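Local coordinates for protein N-acetylglucosamine-specific lectin (Saxidomus purpuratus, PDB 6A7T) that binds carbohydrates, N-acetylglucosamine among them, through a C-type lectin domain whose sugar recognition does not depend on calcium, at residues R75-Q81 / I133-W137; Y87-W93 / D121-Y127. All blocks are in the same frame, centred on the assembly; numbering follows the deposited sequence. Where two conformers were deposited one is given.

From the N terminus, the chain leaves helix 68-78 at 75-81, runs along strand 86-94 (87-93), passes through strand 99-102 and a long loop, returns along strand 124-130 at 121-127 and reaches 133-137 at the start of strand 136-140. Contact 2 closes the inner excursion, which carries the sugar-binding R117; contact 1 closes a wider one around it, so the two nest. Contact 1 ties the helix end to the chain just before strand 136-140, outermost in the sheet ordered 99-102, 86-94, 124-130, 136-140; contact 2 joins that sheet's two central strands. They touch where Y127 OH meets W137 NE1 in a probable hydrogen bond, and D71 serves both, binding R75 and the Y127 hydroxyl.

Contact 1: R75-Q81 / I133-W137; sequences RGVISAQ and IVWQW
The indole of W135 lies with one face against I78 and S79 at the end of helix 68-78, with R75 running alongside its root. This joins that helix of the C-type lectin fold to the corner before strand 136-140, where W135 and Q136 together face L128 in a G1 beta bulge. At its root, W135 CB packs against R75 CG at 3.7 Å. Farther out, on the five-membered ring, W135 CD1 lies 3.5 Å from S79 CB. W135 NE1 passes close to the S79 backbone and donates to a water in the plane of the ring, 3.1 Å away, which in turn donates to S79 O. The six-membered ring lies under I78: I78 CG1 makes a CH-pi contact over its face, 20° off the normal, while I78 CD1 reaches W135 CE3 at 3.4 Å. I78 CG1 stands between its own backbone N and carbonyl carbon (chi1 66°), which directs that branch over the ring. At the far end, W135 CZ2 and CH2 meet the amide nitrogen of Q81.

R75 runs the opposite way past the tryptophan, extended to CD and then bent at chi3 (-65°), and grips W135 O side-on with two nitrogens. R75 NH2 donates to W135 O at 2.8 Å, NE to the same oxygen at 3.0 Å. NH2 also forms a salt bridge with D71, so the guanidinium is held between helix and bulge. The Q81 amide is fixed as well: OE1 accepts from F84 N, and Q81 NE2 donates to I78 O at 3.0 Å, the oxygen lying in the plane of the amide.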
loop_
_atom_site.group_PDB
_atom_site.type_symbol
_atom_site.label_atom_id
_atom_site.label_comp_id
_atom_site.label_asym_id
_atom_site.label_seq_id
_atom_site.Cartn_x
_atom_site.Cartn_y
_atom_site.Cartn_z
ATOM N N ARG A 75 -3.864 5.230 13.436
ATOM C CA ARG A 75 -4.326 6.214 14.387
ATOM C C ARG A 75 -5.545 6.938 13.810
ATOM O O ARG A 75 -6.486 7.241 14.553
ATOM C CB ARG A 75 -3.212 7.174 14.776
ATOM C CG ARG A 75 -3.645 8.103 15.908
ATOM C CD ARG A 75 -2.536 9.012 16.365
ATOM N NE ARG A 75 -1.442 8.285 16.964
ATOM C CZ ARG A 75 -0.332 7.906 16.360
ATOM N NH1 ARG A 75 -0.029 8.310 15.148
ATOM N NH2 ARG A 75 0.472 7.086 17.023
ATOM N N GLY A 76 -5.484 7.260 12.515
ATOM C CA GLY A 76 -6.624 7.926 11.812
ATOM C C GLY A 76 -7.949 7.210 11.977
ATOM O O GLY A 76 -8.982 7.866 12.171
ATOM N N VAL A 77 -7.947 5.873 11.915
ATOM C CA VAL A 77 -9.139 5.082 12.070
ATOM C C VAL A 77 -9.536 5.017 13.551
ATOM O O VAL A 77 -10.679 5.385 13.917
ATOM C CB VAL A 77 -8.958 3.673 11.461
ATOM C CG1 VAL A 77 -10.202 2.820 11.653
ATOM C CG2 VAL A 77 -8.620 3.752 9.975
ATOM N N ILE A 78 -8.634 4.573 14.435
ATOM C CA ILE A 78 -9.066 4.262 15.798
ATOM C C ILE A 78 -9.393 5.549 16.589
ATOM O O ILE A 78 -10.224 5.516 17.466
ATOM C CB ILE A 78 -8.052 3.331 16.494
ATOM C CG1 ILE A 78 -6.695 3.981 16.725
ATOM C CG2 ILE A 78 -7.958 2.061 15.682
ATOM C CD1 ILE A 78 -5.657 3.030 17.237
ATOM N N SER A 79 -8.739 6.672 16.283
ATOM C CA SER A 79 -8.971 7.968 16.993
ATOM C C SER A 79 -10.339 8.558 16.617
ATOM O O SER A 79 -10.826 9.461 17.331
ATOM C CB SER A 79 -7.873 8.949 16.734
ATOM O OG SER A 79 -7.954 9.453 15.407
ATOM N N ALA A 80 -10.961 8.063 15.547
ATOM C CA ALA A 80 -12.264 8.622 15.047
ATOM C C ALA A 80 -13.466 7.983 15.762
ATOM O O ALA A 80 -14.623 8.345 15.457
ATOM C CB ALA A 80 -12.382 8.417 13.553
ATOM N N GLN A 81 -13.245 6.998 16.643
ATOM C CA GLN A 81 -14.274 6.399 17.466
ATOM C C GLN A 81 -13.882 6.637 18.930
ATOM O O GLN A 81 -12.712 7.045 19.224
ATOM C CB GLN A 81 -14.508 4.913 17.160
ATOM C CG GLN A 81 -13.295 4.009 17.354
ATOM C CD GLN A 81 -13.099 3.642 18.804
ATOM O OE1 GLN A 81 -13.977 3.069 19.438
ATOM N NE2 GLN A 81 -11.930 3.936 19.325
ATOM N N ILE A 133 -0.606 8.500 27.085
ATOM C CA ILE A 133 -0.493 7.648 25.898
ATOM C C ILE A 133 -1.685 7.999 24.982
ATOM O O ILE A 133 -2.838 7.708 25.322
ATOM C CB ILE A 133 -0.444 6.170 26.335
ATOM C CG1 ILE A 133 0.766 5.918 27.241
ATOM C CG2 ILE A 133 -0.483 5.218 25.162
ATOM C CD1 ILE A 133 0.829 4.541 27.876
ATOM N N VAL A 134 -1.390 8.652 23.857
ATOM C CA VAL A 134 -2.414 9.181 22.944
ATOM C C VAL A 134 -2.404 8.372 21.642
ATOM O O VAL A 134 -1.780 8.787 20.663
ATOM C CB VAL A 134 -2.178 10.680 22.688
ATOM C CG1 VAL A 134 -3.295 11.311 21.879
ATOM C CG2 VAL A 134 -1.991 11.401 23.998
ATOM N N TRP A 135 -3.108 7.225 21.645
ATOM C CA TRP A 135 -3.105 6.331 20.511
ATOM C C TRP A 135 -1.665 5.973 20.118
ATOM O O TRP A 135 -1.206 6.177 19.026
ATOM C CB TRP A 135 -3.963 6.865 19.356
ATOM C CG TRP A 135 -5.428 6.838 19.656
ATOM C CD1 TRP A 135 -6.274 7.915 19.624
ATOM C CD2 TRP A 135 -6.220 5.721 20.090
ATOM N NE1 TRP A 135 -7.540 7.521 19.944
ATOM C CE2 TRP A 135 -7.541 6.195 20.260
ATOM C CE3 TRP A 135 -5.962 4.360 20.323
ATOM C CZ2 TRP A 135 -8.592 5.356 20.615
ATOM C CZ3 TRP A 135 -6.996 3.543 20.715
ATOM C CH2 TRP A 135 -8.287 4.046 20.906
ATOM N N GLN A 136 -0.952 5.418 21.110
ATOM C CA GLN A 136 0.424 4.950 20.966
ATOM C C GLN A 136 0.488 3.566 21.615
ATOM O O GLN A 136 -0.444 3.135 22.338
ATOM C CB GLN A 136 1.382 5.952 21.622
ATOM C CG GLN A 136 1.491 7.264 20.871
ATOM C CD GLN A 136 2.172 8.303 21.733
ATOM O OE1 GLN A 136 1.747 8.620 22.842
ATOM N NE2 GLN A 136 3.284 8.767 21.232
ATOM N N TRP A 137 1.623 2.905 21.469
ATOM C CA TRP A 137 1.698 1.514 21.946
ATOM C C TRP A 137 1.916 1.425 23.463
ATOM O O TRP A 137 2.615 2.264 24.038
ATOM C CB TRP A 137 2.773 0.717 21.201
ATOM C CG TRP A 137 2.817 0.860 19.733
ATOM C CD1 TRP A 137 1.777 1.071 18.878
ATOM C CD2 TRP A 137 3.980 0.703 18.923
ATOM N NE1 TRP A 137 2.231 1.131 17.613
ATOM C CE2 TRP A 137 3.588 0.913 17.602
ATOM C CE3 TRP A 137 5.336 0.469 19.192
ATOM C CZ2 TRP A 137 4.464 0.870 16.533
ATOM C CZ3 TRP A 137 6.212 0.484 18.134
ATOM C CH2 TRP A 137 5.795 0.615 16.827
HETATM O O HOH W 1 -9.680 9.695 20.205
#

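Contact 2: Y87-W93 / D121-Y127; sequences YWIGGSW and DEGCMDY
M125 N donates to G91 O at 2.9 Å, the shortest of five backbone hydrogen bonds between 87-93 and 121-127. Beyond it M125 SD rests 3.7 Å from G91 CA, against a residue with no side chain of its own. M125 O accepts from I89 N, almost straight at 3.1 Å, and W88 CE3 comes edge-on to the same oxygen in van der Waals contact. D126 CB comes obliquely to the same ring, 3.7 Å from W88 CE3.

These bonds join the two central, antiparallel strands of the lectin sheet made of 99-102, 86-94, 124-130 and 136-140. The register slips by two residues between W88 and S92, a beta bulge in which G90 centres an inverse gamma turn and strand 86-94 turns a corner. Before the bulge, Y87 and Y127 form a hydrogen-bonded pair with two reciprocal bonds. I89 CG2 meets the edge of the Y127 ring at CD2, 3.7 Å away, with the side chains crossing at about a right angle. After it, S92 and C124 form a non-hydrogen-bonded pair with side chains on the same face, and C124 is held by its disulfide to C143. D126 and W88 lie close to N138 and H140, which bind N-acetylglucosamine in sugar-bound structures of this lectin; no sugar occupies the site here.

At the far end W93 N donates to G123 O. The W93 ring, CG anti to the backbone N (chi1 -177°), has D121 and E122 N over one face: D121 CB stands 3.6 Å from the centroid of its six-membered ring, and the carboxylate lies 20° from parallel, with D121 CG 3.3 Å from W93 CH2.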
loop_
_atom_site.group_PDB
_atom_site.type_symbol
_atom_site.label_atom_id
_atom_site.label_comp_id
_atom_site.label_asym_id
_atom_site.label_seq_id
_atom_site.Cartn_x
_atom_site.Cartn_y
_atom_site.Cartn_z
ATOM N N TYR A 87 -6.653 -1.283 21.346
ATOM C CA TYR A 87 -6.786 -2.340 20.337
ATOM C C TYR A 87 -5.528 -3.201 20.396
ATOM O O TYR A 87 -4.455 -2.666 20.314
ATOM C CB TYR A 87 -6.908 -1.755 18.929
ATOM C CG TYR A 87 -8.202 -1.063 18.604
ATOM C CD1 TYR A 87 -8.452 0.211 19.067
ATOM C CD2 TYR A 87 -9.148 -1.657 17.789
ATOM C CE1 TYR A 87 -9.620 0.887 18.737
ATOM C CE2 TYR A 87 -10.326 -1.001 17.456
ATOM C CZ TYR A 87 -10.563 0.279 17.937
ATOM O OH TYR A 87 -11.741 0.947 17.662
ATOM N N TRP A 88 -5.704 -4.524 20.379
ATOM C CA TRP A 88 -4.532 -5.423 20.263
ATOM C C TRP A 88 -3.871 -5.327 18.893
ATOM O O TRP A 88 -4.586 -5.280 17.857
ATOM C CB TRP A 88 -4.943 -6.882 20.515
ATOM C CG TRP A 88 -5.413 -7.136 21.917
ATOM C CD1 TRP A 88 -6.593 -7.689 22.261
ATOM C CD2 TRP A 88 -4.757 -6.797 23.157
ATOM N NE1 TRP A 88 -6.704 -7.798 23.621
ATOM C CE2 TRP A 88 -5.614 -7.232 24.189
ATOM C CE3 TRP A 88 -3.534 -6.201 23.486
ATOM C CZ2 TRP A 88 -5.287 -7.119 25.542
ATOM C CZ3 TRP A 88 -3.214 -6.075 24.826
ATOM C CH2 TRP A 88 -4.092 -6.518 25.821
ATOM N N ILE A 89 -2.533 -5.415 18.883
ATOM C CA ILE A 89 -1.739 -5.436 17.657
ATOM C C ILE A 89 -0.707 -6.570 17.743
ATOM O O ILE A 89 -0.576 -7.206 18.752
ATOM C CB ILE A 89 -1.081 -4.086 17.353
ATOM C CG1 ILE A 89 -0.056 -3.673 18.421
ATOM C CG2 ILE A 89 -2.150 -3.032 17.177
ATOM C CD1 ILE A 89 0.718 -2.399 18.088
ATOM N N GLY A 90 -0.067 -6.805 16.633
ATOM C CA GLY A 90 0.776 -7.987 16.388
ATOM C C GLY A 90 2.196 -7.797 16.891
ATOM O O GLY A 90 3.143 -8.090 16.155
ATOM N N GLY A 91 2.336 -7.378 18.153
ATOM C CA GLY A 91 3.675 -7.332 18.802
ATOM C C GLY A 91 3.609 -7.899 20.189
ATOM O O GLY A 91 2.608 -7.862 20.892
ATOM N N SER A 92 4.720 -8.482 20.631
ATOM C CA SER A 92 4.759 -9.184 21.878
ATOM C C SER A 92 6.233 -9.469 22.197
ATOM O O SER A 92 7.096 -9.349 21.380
ATOM C CB SER A 92 3.965 -10.493 21.879
ATOM O OG SER A 92 4.574 -11.435 21.028
ATOM N N TRP A 93 6.425 -9.896 23.421
ATOM C CA TRP A 93 7.709 -10.233 23.972
ATOM C C TRP A 93 8.216 -11.512 23.330
ATOM O O TRP A 93 7.540 -12.538 23.342
ATOM C CB TRP A 93 7.614 -10.416 25.480
ATOM C CG TRP A 93 8.939 -10.700 26.116
ATOM C CD1 TRP A 93 9.436 -11.914 26.519
ATOM C CD2 TRP A 93 9.931 -9.722 26.445
ATOM N NE1 TRP A 93 10.691 -11.745 27.060
ATOM C CE2 TRP A 93 11.015 -10.414 27.033
ATOM C CE3 TRP A 93 9.992 -8.342 26.308
ATOM C CZ2 TRP A 93 12.146 -9.745 27.493
ATOM C CZ3 TRP A 93 11.120 -7.685 26.732
ATOM C CH2 TRP A 93 12.172 -8.380 27.324
ATOM N N ASP A 121 8.682 -6.121 30.822
ATOM C CA ASP A 121 8.908 -7.205 29.865
ATOM C C ASP A 121 7.680 -8.108 29.833
ATOM O O ASP A 121 6.781 -7.985 30.632
ATOM C CB ASP A 121 10.149 -8.021 30.275
ATOM C CG ASP A 121 11.468 -7.257 30.341
ATOM O OD1 ASP A 121 11.575 -6.150 29.780
ATOM O OD2 ASP A 121 12.425 -7.817 30.936
ATOM N N GLU A 122 7.694 -9.076 28.885
ATOM C CA GLU A 122 6.863 -10.274 28.939
ATOM C C GLU A 122 5.398 -9.938 28.663
ATOM O O GLU A 122 4.511 -10.625 29.100
ATOM C CB GLU A 122 7.015 -10.989 30.281
ATOM C CG GLU A 122 8.469 -11.370 30.529
ATOM C CD GLU A 122 8.691 -12.483 31.537
ATOM O OE1 GLU A 122 7.762 -12.784 32.318
ATOM O OE2 GLU A 122 9.790 -13.066 31.482
ATOM N N GLY A 123 5.187 -8.903 27.877
ATOM C CA GLY A 123 3.817 -8.529 27.566
ATOM C C GLY A 123 3.436 -8.669 26.104
ATOM O O GLY A 123 4.208 -9.140 25.257
ATOM N N CYS A 124 2.205 -8.227 25.818
ATOM C CA CYS A 124 1.734 -8.081 24.440
ATOM C C CYS A 124 1.343 -6.627 24.208
ATOM O O CYS A 124 1.081 -5.929 25.169
ATOM C CB CYS A 124 0.557 -9.003 24.189
ATOM S SG CYS A 124 1.031 -10.738 24.367
ATOM N N MET A 125 1.301 -6.223 22.940
ATOM C CA MET A 125 1.160 -4.806 22.624
ATOM C C MET A 125 -0.257 -4.457 22.161
ATOM O O MET A 125 -0.951 -5.234 21.496
ATOM C CB MET A 125 2.163 -4.367 21.569
ATOM C CG MET A 125 3.651 -4.598 21.976
ATOM S SD MET A 125 4.847 -4.405 20.713
ATOM C CE MET A 125 4.553 -2.682 20.285
ATOM N N ASP A 126 -0.609 -3.220 22.486
ATOM C CA ASP A 126 -1.812 -2.561 21.992
ATOM C C ASP A 126 -1.484 -1.134 21.542
ATOM O O ASP A 126 -0.414 -0.629 21.796
ATOM C CB ASP A 126 -2.925 -2.624 23.031
ATOM C CG ASP A 126 -2.697 -1.912 24.352
ATOM O OD1 ASP A 126 -1.825 -1.051 24.396
ATOM O OD2 ASP A 126 -3.480 -2.207 25.279
ATOM N N TYR A 127 -2.410 -0.530 20.788
ATOM C CA TYR A 127 -2.590 0.944 20.764
ATOM C C TYR A 127 -3.474 1.236 21.960
ATOM O O TYR A 127 -4.493 0.603 22.124
ATOM C CB TYR A 127 -3.268 1.424 19.475
ATOM C CG TYR A 127 -2.329 1.648 18.333
ATOM C CD1 TYR A 127 -1.700 2.865 18.090
ATOM C CD2 TYR A 127 -2.052 0.608 17.447
ATOM C CE1 TYR A 127 -0.836 3.042 17.023
ATOM C CE2 TYR A 127 -1.144 0.757 16.418
ATOM C CZ TYR A 127 -0.532 1.979 16.179
ATOM O OH TYR A 127 0.364 2.118 15.150
#